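Local coordinates for protein HepC.19480.a.B1 (Helicobacter pylori, PDB 6MTZ) that is of unknown function but is probably a phosphoesterase of the DHH family, at residues Tyr22-Val27 / Lys127-Phe132; Arg44-Arg49 / Leu72-Asn77; Glu52-Ile57 / Ala79-Asp84. All coordinates share one frame; numbering follows the deposited sequence.

Contact 1: residues Tyr22-Val27 / Lys127-Phe132. With EDO (1,2-ethanediol), chain C.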
# COMPACT_ATOMS: atom_id res chain seq x y z
N TYR A 22 -2.42 6.53 -6.38
CA TYR A 22 -2.60 7.11 -5.05
C TYR A 22 -3.24 8.50 -5.10
O TYR A 22 -3.98 8.86 -4.19
CB TYR A 22 -1.27 7.17 -4.28
CG TYR A 22 -0.92 5.89 -3.58
CD1 TYR A 22 -1.61 5.48 -2.45
CD2 TYR A 22 0.10 5.07 -4.05
CE1 TYR A 22 -1.30 4.30 -1.81
CE2 TYR A 22 0.42 3.88 -3.41
CZ TYR A 22 -0.28 3.50 -2.30
OH TYR A 22 0.04 2.32 -1.66
N ALA A 23 -2.95 9.28 -6.14
CA ALA A 23 -3.62 10.58 -6.29
C ALA A 23 -5.15 10.44 -6.39
O ALA A 23 -5.88 11.33 -5.93
CB ALA A 23 -3.06 11.29 -7.52
N CYS A 24 -5.64 9.35 -6.98
CA CYS A 24 -7.09 9.11 -6.97
C CYS A 24 -7.62 9.15 -5.55
O CYS A 24 -8.71 9.66 -5.30
CB CYS A 24 -7.41 7.75 -7.61
SG CYS A 24 -7.13 7.72 -9.39
N GLN A 25 -6.86 8.61 -4.60
CA GLN A 25 -7.33 8.51 -3.23
C GLN A 25 -7.10 9.79 -2.43
O GLN A 25 -7.86 10.06 -1.50
CB GLN A 25 -6.64 7.33 -2.55
CG GLN A 25 -7.10 6.02 -3.16
CD GLN A 25 -6.31 4.83 -2.67
OE1 GLN A 25 -5.10 4.92 -2.44
NE2 GLN A 25 -6.99 3.71 -2.51
N LEU A 26 -6.07 10.57 -2.77
CA LEU A 26 -6.03 11.95 -2.27
C LEU A 26 -7.29 12.68 -2.67
O LEU A 26 -7.91 13.38 -1.85
CB LEU A 26 -4.79 12.68 -2.79
CG LEU A 26 -4.55 14.12 -2.30
CD1 LEU A 26 -3.07 14.44 -2.34
CD2 LEU A 26 -5.29 15.15 -3.13
N VAL A 27 -7.69 12.53 -3.93
CA VAL A 27 -8.86 13.24 -4.42
C VAL A 27 -10.11 12.77 -3.68
O VAL A 27 -10.88 13.57 -3.16
CB VAL A 27 -9.00 13.06 -5.94
CG1 VAL A 27 -10.41 13.46 -6.40
CG2 VAL A 27 -7.93 13.89 -6.67
N LYS A 127 -7.73 12.41 -12.86
CA LYS A 127 -8.59 13.46 -13.40
C LYS A 127 -10.00 12.93 -13.62
O LYS A 127 -10.98 13.64 -13.33
CB LYS A 127 -8.01 14.02 -14.69
CG LYS A 127 -8.78 15.22 -15.25
CD LYS A 127 -7.90 16.04 -16.21
CE LYS A 127 -8.60 17.34 -16.65
NZ LYS A 127 -7.90 17.98 -17.81
N ILE A 128 -10.14 11.70 -14.11
CA ILE A 128 -11.45 11.07 -14.23
C ILE A 128 -12.15 11.02 -12.87
O ILE A 128 -13.31 11.41 -12.74
CB ILE A 128 -11.33 9.67 -14.85
CG1 ILE A 128 -10.70 9.72 -16.24
CG2 ILE A 128 -12.71 9.01 -14.92
CD1 ILE A 128 -10.37 8.35 -16.79
N VAL A 129 -11.44 10.54 -11.83
CA VAL A 129 -12.02 10.52 -10.48
C VAL A 129 -12.48 11.91 -10.07
O VAL A 129 -13.59 12.10 -9.58
CB VAL A 129 -11.03 9.95 -9.46
CG1 VAL A 129 -11.59 10.12 -8.03
CG2 VAL A 129 -10.73 8.49 -9.76
N TYR A 130 -11.60 12.91 -10.25
CA TYR A 130 -11.92 14.24 -9.77
C TYR A 130 -13.19 14.77 -10.43
O TYR A 130 -14.10 15.28 -9.76
CB TYR A 130 -10.76 15.22 -10.01
CG TYR A 130 -11.16 16.62 -9.58
CD1 TYR A 130 -11.32 16.92 -8.24
CD2 TYR A 130 -11.45 17.61 -10.53
CE1 TYR A 130 -11.72 18.20 -7.83
CE2 TYR A 130 -11.86 18.89 -10.13
CZ TYR A 130 -12.00 19.18 -8.78
OH TYR A 130 -12.40 20.43 -8.37
N GLU A 131 -13.29 14.63 -11.75
CA GLU A 131 -14.44 15.19 -12.44
C GLU A 131 -15.71 14.42 -12.10
O GLU A 131 -16.78 15.02 -11.94
CB GLU A 131 -14.17 15.26 -13.94
CG GLU A 131 -13.40 16.57 -14.26
CD GLU A 131 -12.58 16.57 -15.55
OE1 GLU A 131 -11.86 17.57 -15.75
OE2 GLU A 131 -12.63 15.61 -16.34
N PHE A 132 -15.60 13.11 -11.91
CA PHE A 132 -16.77 12.34 -11.49
C PHE A 132 -17.23 12.74 -10.09
O PHE A 132 -18.43 12.94 -9.85
CB PHE A 132 -16.48 10.83 -11.55
CG PHE A 132 -17.56 9.99 -10.94
CD1 PHE A 132 -18.71 9.67 -11.67
CD2 PHE A 132 -17.42 9.49 -9.66
CE1 PHE A 132 -19.70 8.87 -11.11
CE2 PHE A 132 -18.42 8.70 -9.09
CZ PHE A 132 -19.55 8.40 -9.80
C1 EDO C . -8.39 19.90 -12.92
O1 EDO C . -7.63 20.33 -14.06
C2 EDO C . -9.22 18.68 -13.29
O2 EDO C . -10.58 19.04 -13.57

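Contact 2: residues Arg44-Arg49 / Leu72-Asn77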
# COMPACT_ATOMS: atom_id res chain seq x y z
N ARG A 44 -3.86 -10.70 -8.94
CA ARG A 44 -4.24 -11.46 -7.76
C ARG A 44 -4.58 -10.51 -6.61
O ARG A 44 -5.61 -10.69 -5.94
CB ARG A 44 -3.12 -12.43 -7.36
N GLU A 45 -3.78 -9.47 -6.40
CA GLU A 45 -4.08 -8.51 -5.35
C GLU A 45 -5.42 -7.82 -5.61
O GLU A 45 -6.20 -7.59 -4.68
CB GLU A 45 -2.95 -7.48 -5.21
CG GLU A 45 -3.03 -6.62 -3.94
CD GLU A 45 -1.77 -5.78 -3.65
OE1 GLU A 45 -0.97 -5.52 -4.57
OE2 GLU A 45 -1.59 -5.35 -2.48
N VAL A 46 -5.73 -7.50 -6.87
CA VAL A 46 -7.00 -6.82 -7.17
C VAL A 46 -8.18 -7.67 -6.71
O VAL A 46 -9.11 -7.17 -6.06
CB VAL A 46 -7.10 -6.50 -8.67
CG1 VAL A 46 -8.50 -5.97 -9.00
CG2 VAL A 46 -6.04 -5.49 -9.08
N SER A 47 -8.15 -8.97 -7.02
CA SER A 47 -9.22 -9.86 -6.58
C SER A 47 -9.29 -9.94 -5.07
O SER A 47 -10.39 -9.96 -4.49
CB SER A 47 -9.03 -11.25 -7.19
OG SER A 47 -9.27 -11.21 -8.58
N ALA A 48 -8.13 -9.96 -4.40
CA ALA A 48 -8.14 -10.00 -2.94
C ALA A 48 -8.82 -8.77 -2.37
O ALA A 48 -9.63 -8.87 -1.44
CB ALA A 48 -6.72 -10.13 -2.40
N ARG A 49 -8.51 -7.59 -2.92
CA ARG A 49 -9.13 -6.38 -2.40
C ARG A 49 -10.62 -6.35 -2.68
O ARG A 49 -11.39 -5.85 -1.86
CB ARG A 49 -8.44 -5.14 -2.97
CG ARG A 49 -6.90 -5.06 -2.79
CD ARG A 49 -6.43 -5.15 -1.33
NE ARG A 49 -4.97 -5.22 -1.23
CZ ARG A 49 -4.30 -5.86 -0.27
NH1 ARG A 49 -4.95 -6.48 0.69
NH2 ARG A 49 -2.97 -5.88 -0.28
N LEU A 72 -7.47 0.78 -12.42
CA LEU A 72 -7.27 -0.65 -12.54
C LEU A 72 -8.22 -1.16 -13.61
O LEU A 72 -9.35 -0.66 -13.73
CB LEU A 72 -7.55 -1.36 -11.21
CG LEU A 72 -6.65 -1.00 -10.03
CD1 LEU A 72 -7.39 -1.27 -8.74
CD2 LEU A 72 -5.34 -1.80 -10.06
N ASN A 73 -7.78 -2.13 -14.39
CA ASN A 73 -8.72 -2.80 -15.28
C ASN A 73 -8.98 -4.19 -14.73
O ASN A 73 -8.09 -4.83 -14.17
CB ASN A 73 -8.23 -2.85 -16.73
CG ASN A 73 -7.01 -3.68 -16.93
OD1 ASN A 73 -6.03 -3.53 -16.21
ND2 ASN A 73 -7.06 -4.55 -17.94
N LEU A 74 -10.23 -4.62 -14.84
CA LEU A 74 -10.65 -5.94 -14.39
C LEU A 74 -10.80 -6.84 -15.60
O LEU A 74 -11.16 -6.38 -16.69
CB LEU A 74 -11.98 -5.85 -13.62
CG LEU A 74 -12.08 -4.81 -12.49
CD1 LEU A 74 -13.50 -4.77 -11.91
CD2 LEU A 74 -11.08 -5.10 -11.39
N ASN A 75 -10.49 -8.12 -15.42
CA ASN A 75 -10.87 -9.06 -16.47
C ASN A 75 -12.35 -9.36 -16.35
O ASN A 75 -13.01 -9.01 -15.36
CB ASN A 75 -10.04 -10.34 -16.39
CG ASN A 75 -9.79 -10.78 -14.97
OD1 ASN A 75 -10.72 -11.17 -14.25
ND2 ASN A 75 -8.53 -10.75 -14.56
N LEU A 76 -12.89 -10.01 -17.39
CA LEU A 76 -14.33 -10.26 -17.45
C LEU A 76 -14.80 -11.01 -16.21
O LEU A 76 -15.89 -10.74 -15.69
CB LEU A 76 -14.68 -11.04 -18.71
CG LEU A 76 -14.76 -10.28 -20.04
CD1 LEU A 76 -15.05 -11.25 -21.18
CD2 LEU A 76 -15.84 -9.20 -19.98
N ASN A 77 -13.99 -11.95 -15.73
CA ASN A 77 -14.42 -12.78 -14.62
C ASN A 77 -14.54 -11.98 -13.34
O ASN A 77 -15.49 -12.17 -12.57
CB ASN A 77 -13.44 -13.94 -14.45
CG ASN A 77 -13.92 -14.95 -13.44
OD1 ASN A 77 -14.60 -15.91 -13.80
ND2 ASN A 77 -13.58 -14.73 -12.18

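Contact 3: residues Glu52-Ile57 / Ala79-Asp84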
# COMPACT_ATOMS: atom_id res chain seq x y z
N GLU A 52 -12.10 -8.44 0.01
CA GLU A 52 -12.06 -7.66 1.25
C GLU A 52 -13.18 -6.64 1.30
O GLU A 52 -13.82 -6.45 2.35
CB GLU A 52 -10.73 -6.92 1.37
CG GLU A 52 -9.61 -7.65 2.02
CD GLU A 52 -8.36 -6.79 2.02
OE1 GLU A 52 -7.35 -7.19 1.40
OE2 GLU A 52 -8.39 -5.69 2.61
N ILE A 53 -13.41 -5.93 0.20
CA ILE A 53 -14.41 -4.86 0.17
C ILE A 53 -15.81 -5.44 0.31
O ILE A 53 -16.61 -4.96 1.12
CB ILE A 53 -14.25 -4.03 -1.12
CG1 ILE A 53 -13.04 -3.09 -0.98
CG2 ILE A 53 -15.52 -3.24 -1.42
CD1 ILE A 53 -12.60 -2.44 -2.26
N LEU A 54 -16.12 -6.50 -0.45
CA LEU A 54 -17.45 -7.11 -0.35
C LEU A 54 -17.67 -7.72 1.03
O LEU A 54 -18.79 -7.71 1.56
CB LEU A 54 -17.62 -8.18 -1.43
CG LEU A 54 -17.63 -7.72 -2.89
CD1 LEU A 54 -17.50 -8.90 -3.83
CD2 LEU A 54 -18.90 -6.96 -3.19
N ASN A 55 -16.60 -8.26 1.63
CA ASN A 55 -16.71 -8.80 2.98
C ASN A 55 -17.04 -7.70 3.98
O ASN A 55 -17.95 -7.83 4.80
CB ASN A 55 -15.41 -9.52 3.37
CG ASN A 55 -15.55 -10.37 4.61
OD1 ASN A 55 -16.52 -10.25 5.36
ND2 ASN A 55 -14.56 -11.23 4.84
N ALA A 56 -16.30 -6.59 3.91
CA ALA A 56 -16.57 -5.46 4.80
C ALA A 56 -17.99 -4.94 4.63
O ALA A 56 -18.65 -4.58 5.61
CB ALA A 56 -15.55 -4.34 4.56
N ILE A 57 -18.50 -4.91 3.39
CA ILE A 57 -19.85 -4.40 3.17
C ILE A 57 -20.88 -5.35 3.75
O ILE A 57 -21.88 -4.92 4.35
CB ILE A 57 -20.08 -4.12 1.67
CG1 ILE A 57 -19.29 -2.89 1.24
CG2 ILE A 57 -21.56 -3.92 1.37
CD1 ILE A 57 -19.51 -2.50 -0.20
N ALA A 79 -15.03 -8.65 -13.14
CA ALA A 79 -16.16 -7.75 -13.31
C ALA A 79 -17.48 -8.48 -13.11
O ALA A 79 -18.40 -7.96 -12.46
CB ALA A 79 -16.12 -7.08 -14.68
N GLU A 80 -17.59 -9.70 -13.64
CA GLU A 80 -18.77 -10.52 -13.41
C GLU A 80 -18.95 -10.82 -11.93
O GLU A 80 -20.06 -10.73 -11.39
CB GLU A 80 -18.69 -11.83 -14.20
CG GLU A 80 -19.30 -11.79 -15.60
CD GLU A 80 -20.78 -11.46 -15.59
OE1 GLU A 80 -21.43 -11.62 -14.54
OE2 GLU A 80 -21.30 -11.03 -16.65
N TYR A 81 -17.86 -11.21 -11.26
CA TYR A 81 -17.95 -11.55 -9.84
C TYR A 81 -18.44 -10.37 -9.03
O TYR A 81 -19.29 -10.52 -8.15
CB TYR A 81 -16.58 -12.03 -9.34
CG TYR A 81 -16.50 -12.26 -7.84
CD1 TYR A 81 -16.95 -13.45 -7.27
CD2 TYR A 81 -15.95 -11.30 -7.00
CE1 TYR A 81 -16.86 -13.67 -5.91
CE2 TYR A 81 -15.86 -11.51 -5.63
CZ TYR A 81 -16.32 -12.69 -5.09
OH TYR A 81 -16.23 -12.90 -3.73
N LEU A 82 -17.90 -9.19 -9.31
CA LEU A 82 -18.32 -7.98 -8.61
C LEU A 82 -19.81 -7.73 -8.80
O LEU A 82 -20.56 -7.56 -7.83
CB LEU A 82 -17.51 -6.80 -9.12
CG LEU A 82 -17.44 -5.51 -8.33
CD1 LEU A 82 -17.33 -5.79 -6.84
CD2 LEU A 82 -16.22 -4.77 -8.83
N GLN A 83 -20.26 -7.71 -10.05
CA GLN A 83 -21.67 -7.47 -10.32
C GLN A 83 -22.55 -8.53 -9.65
O GLN A 83 -23.54 -8.20 -8.99
CB GLN A 83 -21.91 -7.44 -11.82
CG GLN A 83 -23.29 -6.93 -12.18
CD GLN A 83 -23.40 -6.59 -13.64
OE1 GLN A 83 -23.31 -5.42 -14.03
NE2 GLN A 83 -23.59 -7.61 -14.47
N ASP A 84 -22.20 -9.81 -9.80
CA ASP A 84 -23.05 -10.86 -9.26
C ASP A 84 -23.05 -10.84 -7.73
O ASP A 84 -24.09 -11.07 -7.11
CB ASP A 84 -22.60 -12.23 -9.77
CG ASP A 84 -22.59 -12.32 -11.28
OD1 ASP A 84 -21.70 -13.02 -11.82
OD2 ASP A 84 -23.45 -11.69 -11.93

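Contact 1: residues Tyr22-Val27 / Lys127-Phe132
Val27 and Val129 meet side by side where helix 19-29 lies against helix 125-136, and Cys24 completes the trio that buries most of the surface here. Measured on the short segments, the two axes approach to 9.0 Å and their N-to-C directions differ by 17°, so the helices run nearly parallel. The smallest CA separations, Cys24 to Val129 and Val27 to Tyr130, mark how one turn of each helix faces the other.

Val129 works with both methyls. Its CG2 receives the sulfur of Cys24, with SG 3.7 Å away, while its CG1 stands 3.9 Å from Val27 CG1. The two valines pass alongside each other, pointing in opposite directions. In Val27, CG1 is anti to the backbone N (chi1 164°), which carries this methyl across the interface to lie 3.8 Å from Tyr130 CA. The same methyl sits at the edge of the Tyr130 ring, near its plane, with CG1 4.0 Å from CD1; this is an edge contact, with no methyl laid over the face.

The other ring edge, at CD2, borders an ethanediol molecule, probably from the crystallisation liquor, whose O2 donates a hydrogen bond to Glu131 OE1 at 2.9 Å. The phenol oxygen of Tyr130 is hydrogen-bonded to Glu149 of helix 145-159, the helix that also places Val152 against Val27.

No hydrogen bond joins the two segments, and all four residues that touch are buried. Cohesion between them therefore comes from close apolar packing of methyls, a thiol and an aromatic edge, while Lys127 and Glu131 form salt bridges with Glu153 and Arg123, away from the seam.

Contact 2: residues Arg44-Arg49 / Leu72-Asn77
Val46, on a regular turn of helix 43-59, faces Leu72 and Leu74 of an extended strand-like run that turns into helix 76-85 at its end. The backbones stay well apart: the closest CA pair, Val46 with Leu74, is 8.1 Å apart, and side chains fill the interval. Backbone torsions near -134/143° at Leu72 document the extended run. Leu72 points its CB at the helix, Asn73 points away, and Leu74 starts to one side but brings its CD2 round to Val46.

Val46 divides its branches between the two leucines. CG2 meets Leu72 CD2 tip to tip at 3.9 Å, whereas CG1 lies 3.6 Å from Leu74 CD2, the two side chains crossing at a slant. With CG1 anti to the backbone N (chi1 172°), the valine spreads one methyl to each partner. No hydrogen bond spans the pair of segments; the contact is wholly apolar and buried.

Polar groups work around it. Arg49 NH2 donates to Glu45 OE2 at 2.7 Å within helix 43-59, the oxygen accepting on its anti lone pair, and Arg186 forms a second salt bridge to this oxygen. Asn75 takes the N-cap position of helix 76-85, its OD1 accepting from Glu78 N.

Leu72 also packs on Leu14 and Leu74 on Leu100, so the contact lies between helix 43-59 and the connection from strand 64-70 to helix 76-85, with strands 10-15 and 95-102 of the parallel sheet touching the two leucines.

Contact 3: residues Glu52-Ile57 / Ala79-Asp84
Leu54 reaches from helix 43-59 to helix 76-85 and splits its two methyls between Tyr81 and Leu82. CD1 lies 3.6 Å from Tyr81 CE2, and CD2 lies 4.1 Å from Leu82 CD1. Against the tyrosine the methyl comes in obliquely, and the two side chains run alongside each other, pointing opposite ways; against Leu82 the side chains lie askew. These two contacts are the whole first shell between the segments, with no hydrogen bond between them, and the closest CA pair, Leu54 with Leu82, is 8.4 Å apart. Leu54 alone supplies the contact from its helix, and it has the largest share of the buried surface.

Torsions account for the reach. In Tyr81 the ring carbon CG is anti to the backbone N (chi1 173°), which swings the ring toward Leu54 although its CA-CB bond does not aim there. Leu82 has a similar first torsion (chi1 -163°), and its CD1 then comes up to the leucine opposite. The two consecutive residues thus offer an aromatic carbon and a methyl to one side chain. Tyr81 stays largely open to solvent, whereas Leu82 is buried, so the contact grades from surface to interior.

In the next shell, Ile86 packs on Leu54, and Leu82 CD2 touches Leu74 CD1 at 4.1 Å. Ile53 and Ile57, on the same helix as Leu54, pack on Tyr12 and Ile67 of the parallel sheet, while Gln83 OE1 is hydrogen-bonded to Trp116 NE1; so the first helix lies on the sheet through its isoleucines, and the second also bonds to Trp116.

Helix 43-59 precedes strand 64-70 and helix 76-85 follows it, each linking parallel strands. Such neighbouring crossover helices, packed together over a parallel sheet, are characteristic of Rossmann-like alpha/beta folds, as in the N-terminal domain of DHH-family phosphoesterases.

In the fold
Contacts 2 and 3 belong together: both join helix 43-59 to the chain around helix 76-85, their centres lie about 11 Å apart, and they touch through Leu74 and Leu82. Contact 1 uses a different pair of helices, with its centre about 19 Å from that of contact 2 and about 21 Å from that of contact 3. All three are apolar with no bond across, yet their settings differ. Contacts 1 and 2 are buried, built from aliphatic branches plus a thiol and a ring edge in contact 1, whereas contact 3 runs out to an exposed tyrosine. Along the sequence, contacts 2 and 3 both fall within the loop closed by contact 1.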